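Local coordinates for protein endoglucanase E-5 (Thermobifida fusca, PDB 2CKS) that cleaves internal beta-1,4-glucosidic linkages in cellulose, lichenin and cereal beta-D-glucans, at residues C42-S47 with G286-S291; Y53-D58 with Q298-K303; A146-Y151 with G171-S176. One frame throughout, in Å; residues are numbered along the deposited sequence.

All three contacts belong to the catalytic domain of this family 5 glycoside hydrolase, an eight-stranded (beta/alpha) barrel. Contacts 1 and 2 are neighbours and share helix 45-54: contact 1 sits at its start, farther out and only partly buried, while contact 2 is buried at its end, where the polypeptide meets the last helix of the domain. They meet where Trp-55 reaches the backbone of Trp-288. Contact 3 lies across the barrel, buried beside strand 168-170. The chemistry shifts accordingly: contact 1 pairs an indole hydrogen bond with CH-pi packing, contact 2 lays an arginine chain over an indole, and contact 3 packs an isoleucine against backbone.

Contact 1 of 3, residues C42-S47 with G286-S291; sequences CLTDSS and GPWSGS. With ZN (zinc ion), chain D.
Trp-288 turns its CG beside its backbone N (chi1 -45°), which swings the indole onto the first turn of helix 45-54, while Ser-46 sends its OG out anti to the backbone N (chi1 -171°) to meet the ring's N-H. The hydrogen bond from Trp-288 NE1 to Ser-46 OG is 2.9 Å long and nearly straight (166°), and the oxygen lies close to the indole plane, at the ring edge. Over one face comes Ser-47: its CB stands 3.5 Å from the centroid of the six-membered ring, almost on the normal, as a CH-pi contact, with Ser-47 CA 3.6 Å from Trp-288 CE2. The other face is filled from within the loop by Gly-286 CA, and Phe-277 meets the indole edge-to-face. Ser-47 forms a capping box with Thr-44: Ser-47 N donates to Thr-44 OG1 (3.1 Å), and Thr-44 N donates to Ser-47 OG (3.0 Å). That same OG gives its hydrogen to Cys-42 O, 2.7 Å away, so the hydroxyl is spent on the turn and CB is left to meet the ring. In the conformer described, Asp-45 OD1 binds a zinc ion (1.9 Å) with Asp-49. A leucine in place of Trp-288 has no side-chain N-H and no flat face, and would probably leave Ser-46 OG without this bond and open a gap over Ser-47 CB. One directional bond at the edge and packing on both faces thus fix the ring's tilt, and join the loop after helix 281-284 to the helix start near the Cys-42–Cys-282 disulfide.

Contact 2 of 3, residues Y53-D58 with Q298-K303; sequences YDWKAD and QWVRSK
Arg-301 lays its aliphatic chain over one face of the Trp-55 indole. In the conformer described, its CG is anti to the backbone N (chi1 -174°) and the chain stays extended as far as NE, so that CG and CD run roughly along the indole toward its five-membered ring. Trp-55 has its CG anti to the carbonyl carbon (chi1 -70°), and the end of its ring comes nearer the helix than its CB direction suggests. Arg-301 CD sits 3.7 Å from the centroid of the five-membered ring, a CH-pi contact, and 3.6 Å from Trp-55 NE1. The guanidinium runs on past the rim with its plane 89° from the indole, presenting an edge; its cation-pi attraction is weak at most, CZ being 5.3 Å from the same centroid. At the far end Trp-55 CZ3 touches Val-300 CG1 (3.8 Å); Val-300 also packs on strand 262-265. The indole N-H goes to Trp-288 O, and Tyr-267 meets the ring edge-to-face. At Lys-56 phi turns positive and NZ donates back to Tyr-53 O (2.7 Å). The end of helix 45-54, after the first barrel strand, thus meets the C-terminal helix 295-304, which follows the last, the closure typical of a (beta/alpha)8 TIM barrel.

Contact 3 of 3, residues A146-Y151 with G171-S176; sequences ASIKSY and GTRGWS
Ile-148 packs against the chain from Gly-171 to Arg-173 inside one beta-alpha-beta unit of the TIM barrel: helix 145-162 connects the neighbouring parallel strands 132-135 and 168-170, and its first turn settles on the loop that leaves the second of them. The side chain can be followed outward from the helix. Ile-148 CB points toward the loop but stays back, 4.6 Å from Gly-171 O, and its branches make the contact. One branch is short: CG2, anti to the backbone N, comes within 3.4 Å of Gly-171 O. This buried carbonyl oxygen has no polar partner anywhere in the model, so a methyl group is what it faces here. The other branch starts at CG1, anti to the carbonyl carbon and beside the backbone N (chi1 -63°); CG1 itself has no close neighbour in the loop, and the extended chi2 of 165° carries CD1 onward to the tip. There CD1 rests on the next peptide, 3.7 Å from Arg-173 N and 3.9 Å from Thr-172 C, and also meets the aliphatic part of Arg-173 at CG (3.9 Å). The arginine's charged end goes elsewhere, to a salt bridge with Glu-188. The backbone under this methyl leads toward the active site: Gly-171 lies about 7 Å from the side chain of Glu-139, by similarity the proton donor, and Trp-175 touches that residue. The turn is braced from within as well as by its neighbours, since Ser-176 OG is bonded to Asn-138 O and also accepts from Thr-172 N at 3.0 Å, with an N-H...O angle of 164°.

Contact 1 of 3, residues C42-S47 with G286-S291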
ATOM      1  N   CYS A  42      -8.234  12.221  10.118  0.50  9.06           N
ATOM      2  CA  CYS A  42      -8.688  10.856  10.386  0.50  8.89           C
ATOM      3  C   CYS A  42      -7.618   9.975  11.014  0.50  8.75           C
ATOM      4  O   CYS A  42      -7.881   8.817  11.321  0.50  9.24           O
ATOM      5  CB  CYS A  42      -9.155  10.186   9.095  0.50  9.04           C
ATOM      6  SG  CYS A  42     -10.767  10.757   8.550  0.50  9.05           S
ATOM      7  N   LEU A  43      -6.413  10.511  11.179  1.00  8.20           N
ATOM      8  CA  LEU A  43      -5.286   9.737  11.697  1.00  8.16           C
ATOM      9  C   LEU A  43      -4.880  10.309  13.046  1.00  8.42           C
ATOM     10  O   LEU A  43      -4.123  11.254  13.139  1.00  8.65           O
ATOM     11  CB  LEU A  43      -4.118   9.767  10.711  1.00  8.33           C
ATOM     12  CG  LEU A  43      -4.478   9.444   9.259  1.00  7.68           C
ATOM     13  CD1 LEU A  43      -3.264   9.609   8.369  1.00  9.44           C
ATOM     14  CD2 LEU A  43      -5.042   8.052   9.152  1.00  8.50           C
ATOM     15  N   THR A  44      -5.450   9.734  14.090  1.00  8.58           N
ATOM     16  CA  THR A  44      -5.252  10.206  15.447  1.00  8.72           C
ATOM     17  C   THR A  44      -4.828   9.060  16.338  1.00  8.22           C
ATOM     18  O   THR A  44      -4.853   7.894  15.946  1.00  7.72           O
ATOM     19  CB  THR A  44      -6.564  10.825  16.012  1.00  8.92           C
ATOM     20  OG1 THR A  44      -7.595   9.827  16.089  1.00  9.08           O
ATOM     21  CG2 THR A  44      -7.142  11.891  15.089  1.00  9.90           C
ATOM     22  N   ASP A  45      -4.439   9.386  17.563  0.70  8.40           N
ATOM     23  CA  ASP A  45      -4.146   8.345  18.544  0.70  8.38           C
ATOM     24  C   ASP A  45      -5.327   7.384  18.620  0.70  8.12           C
ATOM     25  O   ASP A  45      -5.153   6.170  18.550  0.70  7.89           O
ATOM     26  CB  ASP A  45      -3.875   8.957  19.923  0.70  8.70           C
ATOM     27  CG  ASP A  45      -4.015   7.944  21.047  0.70  9.59           C
ATOM     28  OD1 ASP A  45      -3.269   6.942  21.061  0.70 11.13           O
ATOM     29  OD2 ASP A  45      -4.852   8.050  21.969  0.70 13.23           O
ATOM     30  N   SER A  46      -6.536   7.926  18.742  1.00  7.91           N
ATOM     31  CA  SER A  46      -7.722   7.090  18.858  1.00  8.09           C
ATOM     32  C   SER A  46      -7.983   6.191  17.635  1.00  7.53           C
ATOM     33  O   SER A  46      -8.244   4.994  17.784  1.00  6.87           O
ATOM     34  CB  SER A  46      -8.944   7.956  19.138  1.00  8.64           C
ATOM     35  OG  SER A  46     -10.049   7.149  19.457  1.00 11.38           O
ATOM     36  N   SER A  47      -7.924   6.755  16.434  1.00  6.76           N
ATOM     37  CA  SER A  47      -8.244   5.977  15.234  1.00  6.42           C
ATOM     38  C   SER A  47      -7.186   4.931  14.926  1.00  5.98           C
ATOM     39  O   SER A  47      -7.503   3.846  14.435  1.00  5.78           O
ATOM     40  CB  SER A  47      -8.463   6.875  14.012  1.00  6.69           C
ATOM     41  OG  SER A  47      -7.244   7.386  13.512  1.00  6.38           O
ATOM     42  N   GLY A 286     -14.680   9.312  16.349  1.00 14.16           N
ATOM     43  CA  GLY A 286     -15.157   7.945  16.355  1.00 14.18           C
ATOM     44  C   GLY A 286     -16.664   7.860  16.540  1.00 14.48           C
ATOM     45  O   GLY A 286     -17.365   8.850  16.329  1.00 15.04           O
ATOM     46  N   PRO A 287     -17.180   6.690  16.909  1.00 14.38           N
ATOM     47  CA  PRO A 287     -16.391   5.468  17.117  1.00 13.79           C
ATOM     48  C   PRO A 287     -15.847   4.913  15.807  1.00 12.73           C
ATOM     49  O   PRO A 287     -16.288   5.305  14.729  1.00 11.62           O
ATOM     50  CB  PRO A 287     -17.404   4.492  17.736  1.00 14.40           C
ATOM     51  CG  PRO A 287     -18.732   4.982  17.310  1.00 14.98           C
ATOM     52  CD  PRO A 287     -18.616   6.470  17.162  1.00 14.76           C
ATOM     53  N   TRP A 288     -14.883   4.008  15.909  1.00 12.10           N
ATOM     54  CA  TRP A 288     -14.199   3.462  14.739  1.00 11.65           C
ATOM     55  C   TRP A 288     -14.696   2.067  14.417  1.00 12.26           C
ATOM     56  O   TRP A 288     -13.996   1.267  13.820  1.00 11.94           O
ATOM     57  CB  TRP A 288     -12.694   3.465  14.977  1.00 11.47           C
ATOM     58  CG  TRP A 288     -12.220   4.753  15.571  1.00 10.77           C
ATOM     59  CD1 TRP A 288     -11.796   4.960  16.851  1.00  9.65           C
ATOM     60  CD2 TRP A 288     -12.142   6.026  14.916  1.00 10.05           C
ATOM     61  NE1 TRP A 288     -11.444   6.274  17.027  1.00 10.96           N
ATOM     62  CE2 TRP A 288     -11.641   6.952  15.854  1.00 10.19           C
ATOM     63  CE3 TRP A 288     -12.424   6.476  13.621  1.00 10.65           C
ATOM     64  CZ2 TRP A 288     -11.440   8.299  15.547  1.00 10.66           C
ATOM     65  CZ3 TRP A 288     -12.213   7.814  13.319  1.00 10.59           C
ATOM     66  CH2 TRP A 288     -11.731   8.709  14.280  1.00  9.81           C
ATOM     67  N   SER A 289     -15.945   1.817  14.780  1.00 13.00           N
ATOM     68  CA  SER A 289     -16.608   0.554  14.534  1.00 13.71           C
ATOM     69  C   SER A 289     -18.119   0.779  14.563  1.00 13.46           C
ATOM     70  O   SER A 289     -18.590   1.901  14.771  1.00 13.83           O
ATOM     71  CB  SER A 289     -16.223  -0.423  15.631  1.00 13.99           C
ATOM     72  OG  SER A 289     -16.681   0.072  16.879  1.00 16.67           O
ATOM     73  N   GLY A 290     -18.874  -0.292  14.360  1.00 12.89           N
ATOM     74  CA  GLY A 290     -20.312  -0.245  14.519  1.00 12.77           C
ATOM     75  C   GLY A 290     -21.006   0.659  13.518  1.00 12.37           C
ATOM     76  O   GLY A 290     -20.779   0.562  12.315  1.00 12.31           O
ATOM     77  N   SER A 291     -21.855   1.545  14.027  1.00 11.98           N
ATOM     78  CA  SER A 291     -22.691   2.411  13.194  1.00 11.88           C
ATOM     79  C   SER A 291     -21.930   3.454  12.369  1.00 10.86           C
ATOM     80  O   SER A 291     -22.508   4.074  11.480  1.00 10.87           O
ATOM     81  CB  SER A 291     -23.731   3.125  14.068  1.00 12.39           C
ATOM     82  OG  SER A 291     -23.116   3.982  15.013  1.00 15.76           O
TER
HETATM   83 ZN    ZN D1432      -3.355   5.507  22.267  1.00  9.06          ZN

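Contact 2 of 3, residues Y53-D58 with Q298-K303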
ATOM      1  N   TYR A  53      -5.470  -2.329  17.594  1.00  8.50           N
ATOM      2  CA  TYR A  53      -5.908  -3.147  18.724  1.00  9.27           C
ATOM      3  C   TYR A  53      -7.282  -3.773  18.536  1.00  9.86           C
ATOM      4  O   TYR A  53      -7.534  -4.841  19.076  1.00 10.66           O
ATOM      5  CB  TYR A  53      -5.930  -2.318  20.009  1.00  9.61           C
ATOM      6  CG  TYR A  53      -4.679  -1.524  20.322  1.00 10.16           C
ATOM      7  CD1 TYR A  53      -4.777  -0.282  20.946  1.00 12.82           C
ATOM      8  CD2 TYR A  53      -3.402  -2.009  20.025  1.00 11.73           C
ATOM      9  CE1 TYR A  53      -3.653   0.462  21.255  1.00 13.00           C
ATOM     10  CE2 TYR A  53      -2.266  -1.264  20.329  1.00 11.99           C
ATOM     11  CZ  TYR A  53      -2.398  -0.036  20.947  1.00 12.97           C
ATOM     12  OH  TYR A  53      -1.282   0.717  21.253  1.00 14.11           O
ATOM     13  N   ASP A  54      -8.186  -3.087  17.835  1.00  9.52           N
ATOM     14  CA  ASP A  54      -9.550  -3.583  17.643  1.00  9.99           C
ATOM     15  C   ASP A  54      -9.725  -4.271  16.292  1.00  9.53           C
ATOM     16  O   ASP A  54     -10.274  -5.374  16.212  1.00 10.33           O
ATOM     17  CB  ASP A  54     -10.565  -2.449  17.776  1.00  9.88           C
ATOM     18  CG  ASP A  54     -10.527  -1.780  19.128  0.60 11.57           C
ATOM     19  OD1 ASP A  54     -10.117  -2.430  20.117  0.60 14.80           O
ATOM     20  OD2 ASP A  54     -10.899  -0.602  19.291  0.60 13.78           O
ATOM     21  N   TRP A  55      -9.274  -3.613  15.227  1.00  8.79           N
ATOM     22  CA  TRP A  55      -9.368  -4.177  13.883  1.00  8.35           C
ATOM     23  C   TRP A  55      -8.359  -5.298  13.651  1.00  8.59           C
ATOM     24  O   TRP A  55      -8.559  -6.118  12.769  1.00  8.34           O
ATOM     25  CB  TRP A  55      -9.154  -3.097  12.815  1.00  7.80           C
ATOM     26  CG  TRP A  55     -10.264  -2.084  12.670  1.00  7.80           C
ATOM     27  CD1 TRP A  55     -10.933  -1.430  13.669  1.00  8.20           C
ATOM     28  CD2 TRP A  55     -10.784  -1.575  11.446  1.00  6.54           C
ATOM     29  NE1 TRP A  55     -11.858  -0.572  13.129  1.00  8.78           N
ATOM     30  CE2 TRP A  55     -11.789  -0.640  11.766  1.00  7.32           C
ATOM     31  CE3 TRP A  55     -10.522  -1.831  10.098  1.00  7.65           C
ATOM     32  CZ2 TRP A  55     -12.517   0.039  10.788  1.00  7.14           C
ATOM     33  CZ3 TRP A  55     -11.245  -1.147   9.132  1.00  7.62           C
ATOM     34  CH2 TRP A  55     -12.229  -0.227   9.481  1.00  7.48           C
ATOM     35  N   LYS A  56      -7.272  -5.297  14.420  1.00  8.46           N
ATOM     36  CA  LYS A  56      -6.208  -6.303  14.316  1.00  9.05           C
ATOM     37  C   LYS A  56      -5.481  -6.249  12.980  1.00  8.67           C
ATOM     38  O   LYS A  56      -5.078  -7.277  12.445  1.00  9.02           O
ATOM     39  CB  LYS A  56      -6.735  -7.730  14.562  1.00  9.60           C
ATOM     40  CG  LYS A  56      -7.541  -7.889  15.835  1.00 12.02           C
ATOM     41  CD  LYS A  56      -6.777  -7.407  17.058  1.00 14.68           C
ATOM     42  CE  LYS A  56      -7.283  -8.059  18.339  0.50 14.89           C
ATOM     43  NZ  LYS A  56      -6.729  -7.404  19.558  0.50 15.85           N
ATOM     44  N   ALA A  57      -5.329  -5.053  12.427  1.00  7.61           N
ATOM     45  CA  ALA A  57      -4.512  -4.873  11.224  1.00  7.30           C
ATOM     46  C   ALA A  57      -3.063  -5.233  11.519  1.00  6.41           C
ATOM     47  O   ALA A  57      -2.581  -4.990  12.616  1.00  6.86           O
ATOM     48  CB  ALA A  57      -4.599  -3.451  10.742  1.00  7.25           C
ATOM     49  N   ASP A  58      -2.387  -5.816  10.532  1.00  5.78           N
ATOM     50  CA  ASP A  58      -0.946  -6.077  10.591  1.00  5.78           C
ATOM     51  C   ASP A  58      -0.097  -4.897  10.129  1.00  5.45           C
ATOM     52  O   ASP A  58       1.069  -4.773  10.492  1.00  5.01           O
ATOM     53  CB  ASP A  58      -0.582  -7.239   9.670  1.00  6.04           C
ATOM     54  CG  ASP A  58      -1.247  -8.524  10.048  0.80  7.55           C
ATOM     55  OD1 ASP A  58      -1.149  -8.896  11.237  0.80  9.31           O
ATOM     56  OD2 ASP A  58      -1.882  -9.233   9.227  0.80  7.86           O
ATOM     57  N   GLN A 298     -17.394  -2.499   7.348  1.00  8.02           N
ATOM     58  CA  GLN A 298     -17.749  -3.661   8.153  1.00  9.10           C
ATOM     59  C   GLN A 298     -17.157  -4.927   7.536  1.00  8.50           C
ATOM     60  O   GLN A 298     -16.682  -5.797   8.254  1.00  9.36           O
ATOM     61  CB  GLN A 298     -19.261  -3.810   8.325  1.00 10.31           C
ATOM     62  CG  GLN A 298     -19.641  -4.906   9.342  1.00 13.31           C
ATOM     63  CD  GLN A 298     -18.893  -4.792  10.683  1.00 17.57           C
ATOM     64  OE1 GLN A 298     -19.157  -3.881  11.473  1.00 20.47           O
ATOM     65  NE2 GLN A 298     -17.942  -5.709  10.926  1.00 20.23           N
ATOM     66  N   TRP A 299     -17.169  -4.996   6.207  1.00  8.02           N
ATOM     67  CA  TRP A 299     -16.660  -6.147   5.474  1.00  7.65           C
ATOM     68  C   TRP A 299     -15.177  -6.327   5.742  1.00  7.60           C
ATOM     69  O   TRP A 299     -14.746  -7.413   6.098  1.00  7.66           O
ATOM     70  CB  TRP A 299     -16.940  -5.980   3.979  1.00  7.32           C
ATOM     71  CG  TRP A 299     -16.391  -7.039   3.105  1.00  8.22           C
ATOM     72  CD1 TRP A 299     -16.993  -8.209   2.764  1.00  9.72           C
ATOM     73  CD2 TRP A 299     -15.136  -7.020   2.430  1.00  8.47           C
ATOM     74  NE1 TRP A 299     -16.184  -8.933   1.919  1.00  9.55           N
ATOM     75  CE2 TRP A 299     -15.038  -8.217   1.690  1.00  9.49           C
ATOM     76  CE3 TRP A 299     -14.083  -6.104   2.360  1.00  9.41           C
ATOM     77  CZ2 TRP A 299     -13.927  -8.525   0.907  1.00  8.78           C
ATOM     78  CZ3 TRP A 299     -12.977  -6.414   1.577  1.00  8.40           C
ATOM     79  CH2 TRP A 299     -12.910  -7.614   0.871  1.00  9.50           C
ATOM     80  N   VAL A 300     -14.391  -5.262   5.609  1.00  7.21           N
ATOM     81  CA  VAL A 300     -12.946  -5.403   5.795  1.00  7.29           C
ATOM     82  C   VAL A 300     -12.555  -5.623   7.257  1.00  8.34           C
ATOM     83  O   VAL A 300     -11.629  -6.383   7.546  1.00  8.35           O
ATOM     84  CB  VAL A 300     -12.132  -4.240   5.153  1.00  6.99           C
ATOM     85  CG1 VAL A 300     -12.252  -2.943   5.951  1.00  5.97           C
ATOM     86  CG2 VAL A 300     -10.685  -4.618   5.024  1.00  6.84           C
ATOM     87  N   ARG A 301     -13.263  -4.970   8.173  0.50  8.77           N
ATOM     88  CA  ARG A 301     -12.996  -5.137   9.594  0.50  9.58           C
ATOM     89  C   ARG A 301     -13.211  -6.594   9.978  0.50 10.03           C
ATOM     90  O   ARG A 301     -12.425  -7.162  10.729  0.50  9.71           O
ATOM     91  CB  ARG A 301     -13.895  -4.217  10.424  0.50  9.74           C
ATOM     92  CG  ARG A 301     -13.584  -4.209  11.910  0.50 10.77           C
ATOM     93  CD  ARG A 301     -14.339  -3.130  12.667  0.50 11.69           C
ATOM     94  NE  ARG A 301     -14.232  -3.283  14.117  0.50 13.52           N
ATOM     95  CZ  ARG A 301     -14.911  -4.166  14.851  0.50 14.34           C
ATOM     96  NH1 ARG A 301     -15.769  -5.014  14.291  0.50 15.54           N
ATOM     97  NH2 ARG A 301     -14.724  -4.197  16.170  0.50 14.43           N
ATOM     98  N   SER A 302     -14.257  -7.199   9.427  1.00 10.52           N
ATOM     99  CA  SER A 302     -14.559  -8.597   9.700  1.00 12.16           C
ATOM    100  C   SER A 302     -13.478  -9.519   9.142  1.00 12.37           C
ATOM    101  O   SER A 302     -13.109 -10.486   9.796  1.00 12.94           O
ATOM    102  CB  SER A 302     -15.929  -8.960   9.149  1.00 12.67           C
ATOM    103  OG  SER A 302     -16.922  -8.372   9.969  1.00 16.64           O
ATOM    104  N   LYS A 303     -12.945  -9.195   7.965  1.00 12.27           N
ATOM    105  CA  LYS A 303     -11.847  -9.980   7.398  1.00 12.29           C
ATOM    106  C   LYS A 303     -10.628  -9.899   8.296  1.00 12.07           C
ATOM    107  O   LYS A 303      -9.996 -10.909   8.571  1.00 12.44           O
ATOM    108  CB  LYS A 303     -11.447  -9.507   5.995  1.00 12.51           C
ATOM    109  CG  LYS A 303     -12.507  -9.621   4.922  1.00 13.94           C
ATOM    110  CD  LYS A 303     -13.034 -11.032   4.746  1.00 15.47           C
ATOM    111  CE  LYS A 303     -13.821 -11.139   3.446  1.00 17.09           C
ATOM    112  NZ  LYS A 303     -14.974 -12.055   3.524  1.00 19.27           N
TER

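Contact 3 of 3, residues A146-Y151 with G171-S176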
ATOM      1  N   ALA A 146       9.549  -0.763 -19.151  1.00  7.77           N
ATOM      2  CA  ALA A 146      10.979  -0.433 -19.128  1.00  7.74           C
ATOM      3  C   ALA A 146      11.284   0.894 -18.431  1.00  7.64           C
ATOM      4  O   ALA A 146      12.303   1.019 -17.761  1.00  8.12           O
ATOM      5  CB  ALA A 146      11.570  -0.449 -20.530  1.00  8.36           C
ATOM      6  N   SER A 147      10.409   1.884 -18.580  0.50  7.58           N
ATOM      7  CA  SER A 147      10.641   3.177 -17.948  0.50  7.80           C
ATOM      8  C   SER A 147      10.382   3.108 -16.446  0.50  7.43           C
ATOM      9  O   SER A 147      11.046   3.796 -15.681  0.50  7.56           O
ATOM     10  CB  SER A 147       9.798   4.272 -18.598  0.50  7.88           C
ATOM     11  OG  SER A 147       8.457   4.206 -18.170  0.50  9.10           O
ATOM     12  N   ILE A 148       9.428   2.277 -16.023  1.00  7.11           N
ATOM     13  CA  ILE A 148       9.188   2.085 -14.586  1.00  6.68           C
ATOM     14  C   ILE A 148      10.378   1.378 -13.971  1.00  6.49           C
ATOM     15  O   ILE A 148      10.843   1.763 -12.913  1.00  6.27           O
ATOM     16  CB  ILE A 148       7.886   1.310 -14.315  1.00  6.81           C
ATOM     17  CG1 ILE A 148       6.685   2.099 -14.830  1.00  7.02           C
ATOM     18  CG2 ILE A 148       7.740   1.049 -12.808  1.00  7.73           C
ATOM     19  CD1 ILE A 148       5.430   1.271 -14.929  1.00  7.30           C
ATOM     20  N   LYS A 149      10.895   0.377 -14.671  1.00  6.61           N
ATOM     21  CA  LYS A 149      12.073  -0.350 -14.223  1.00  7.05           C
ATOM     22  C   LYS A 149      13.278   0.594 -14.068  1.00  7.04           C
ATOM     23  O   LYS A 149      13.986   0.538 -13.082  1.00  7.24           O
ATOM     24  CB  LYS A 149      12.388  -1.486 -15.218  1.00  7.29           C
ATOM     25  CG  LYS A 149      13.689  -2.228 -14.933  1.00 10.03           C
ATOM     26  CD  LYS A 149      13.997  -3.263 -16.002  1.00 12.27           C
ATOM     27  CE  LYS A 149      15.488  -3.378 -16.286  1.00 14.79           C
ATOM     28  NZ  LYS A 149      16.156  -4.163 -15.221  1.00 17.51           N
ATOM     29  N   SER A 150      13.510   1.465 -15.042  0.50  7.20           N
ATOM     30  CA  SER A 150      14.644   2.384 -14.960  0.50  7.11           C
ATOM     31  C   SER A 150      14.443   3.414 -13.843  0.50  6.89           C
ATOM     32  O   SER A 150      15.402   3.806 -13.194  0.50  6.67           O
ATOM     33  CB  SER A 150      14.926   3.061 -16.307  0.50  7.61           C
ATOM     34  OG  SER A 150      13.810   3.794 -16.775  0.50  8.66           O
ATOM     35  N   TYR A 151      13.197   3.825 -13.601  1.00  6.64           N
ATOM     36  CA  TYR A 151      12.888   4.712 -12.482  1.00  6.18           C
ATOM     37  C   TYR A 151      13.242   4.011 -11.176  1.00  5.70           C
ATOM     38  O   TYR A 151      13.891   4.592 -10.311  1.00  5.70           O
ATOM     39  CB  TYR A 151      11.402   5.105 -12.476  1.00  5.90           C
ATOM     40  CG  TYR A 151      10.941   5.699 -11.158  1.00  6.10           C
ATOM     41  CD1 TYR A 151      11.176   7.038 -10.845  1.00  5.29           C
ATOM     42  CD2 TYR A 151      10.289   4.919 -10.212  1.00  5.71           C
ATOM     43  CE1 TYR A 151      10.758   7.576  -9.630  1.00  5.77           C
ATOM     44  CE2 TYR A 151       9.893   5.443  -8.999  1.00  5.10           C
ATOM     45  CZ  TYR A 151      10.119   6.764  -8.711  1.00  4.86           C
ATOM     46  OH  TYR A 151       9.686   7.253  -7.491  1.00  6.82           O
ATOM     47  N   GLY A 171       5.739  -0.050  -8.149  1.00  5.92           N
ATOM     48  CA  GLY A 171       4.500   0.083  -8.892  1.00  5.96           C
ATOM     49  C   GLY A 171       4.615  -0.539 -10.272  1.00  6.12           C
ATOM     50  O   GLY A 171       5.709  -0.724 -10.775  1.00  6.25           O
ATOM     51  N   THR A 172       3.478  -0.869 -10.867  1.00  6.06           N
ATOM     52  CA  THR A 172       3.454  -1.540 -12.159  1.00  6.44           C
ATOM     53  C   THR A 172       2.618  -0.773 -13.178  1.00  6.86           C
ATOM     54  O   THR A 172       1.951   0.214 -12.858  1.00  5.78           O
ATOM     55  CB  THR A 172       2.996  -3.017 -12.005  1.00  6.56           C
ATOM     56  OG1 THR A 172       1.702  -3.106 -11.394  1.00  7.41           O
ATOM     57  CG2 THR A 172       3.927  -3.785 -11.071  1.00  7.25           C
ATOM     58  N   ARG A 173       2.683  -1.215 -14.424  1.00  7.29           N
ATOM     59  CA  ARG A 173       2.025  -0.507 -15.517  1.00  7.96           C
ATOM     60  C   ARG A 173       0.521  -0.386 -15.321  1.00  7.94           C
ATOM     61  O   ARG A 173      -0.119  -1.288 -14.797  1.00  7.48           O
ATOM     62  CB  ARG A 173       2.247  -1.263 -16.817  1.00  8.56           C
ATOM     63  CG  ARG A 173       3.559  -1.042 -17.469  1.00 11.90           C
ATOM     64  CD  ARG A 173       3.567  -1.608 -18.884  1.00 13.82           C
ATOM     65  NE  ARG A 173       2.827  -0.773 -19.831  1.00 16.00           N
ATOM     66  CZ  ARG A 173       2.353  -1.187 -21.008  1.00 17.31           C
ATOM     67  NH1 ARG A 173       2.531  -2.439 -21.430  1.00 17.69           N
ATOM     68  NH2 ARG A 173       1.703  -0.332 -21.787  1.00 19.18           N
ATOM     69  N   GLY A 174      -0.044   0.728 -15.775  1.00  7.86           N
ATOM     70  CA  GLY A 174      -1.484   0.864 -15.853  1.00  7.94           C
ATOM     71  C   GLY A 174      -2.155   0.947 -14.502  1.00  8.05           C
ATOM     72  O   GLY A 174      -3.007   0.127 -14.160  1.00  8.06           O
ATOM     73  N   TRP A 175      -1.768   1.959 -13.741  1.00  7.76           N
ATOM     74  CA  TRP A 175      -2.255   2.157 -12.377  1.00  7.45           C
ATOM     75  C   TRP A 175      -1.999   0.924 -11.512  1.00  6.67           C
ATOM     76  O   TRP A 175      -2.854   0.472 -10.747  1.00  6.92           O
ATOM     77  CB  TRP A 175      -3.732   2.550 -12.368  1.00  7.63           C
ATOM     78  CG  TRP A 175      -3.981   3.824 -13.077  1.00  9.79           C
ATOM     79  CD1 TRP A 175      -3.929   5.076 -12.554  1.00 11.16           C
ATOM     80  CD2 TRP A 175      -4.298   3.978 -14.460  1.00 12.63           C
ATOM     81  NE1 TRP A 175      -4.222   6.005 -13.522  1.00 13.25           N
ATOM     82  CE2 TRP A 175      -4.445   5.357 -14.707  1.00 13.87           C
ATOM     83  CE3 TRP A 175      -4.496   3.087 -15.516  1.00 14.31           C
ATOM     84  CZ2 TRP A 175      -4.777   5.863 -15.965  1.00 15.60           C
ATOM     85  CZ3 TRP A 175      -4.823   3.592 -16.770  1.00 16.88           C
ATOM     86  CH2 TRP A 175      -4.957   4.966 -16.979  1.00 16.32           C
ATOM     87  N   SER A 176      -0.786   0.403 -11.628  1.00  6.31           N
ATOM     88  CA  SER A 176      -0.362  -0.776 -10.883  1.00  5.90           C
ATOM     89  C   SER A 176      -1.340  -1.939 -11.060  1.00  6.37           C
ATOM     90  O   SER A 176      -1.693  -2.629 -10.107  1.00  6.14           O
ATOM     91  CB  SER A 176      -0.111  -0.432  -9.414  1.00  5.91           C
ATOM     92  OG  SER A 176       1.121   0.264  -9.298  1.00  6.16           O
TER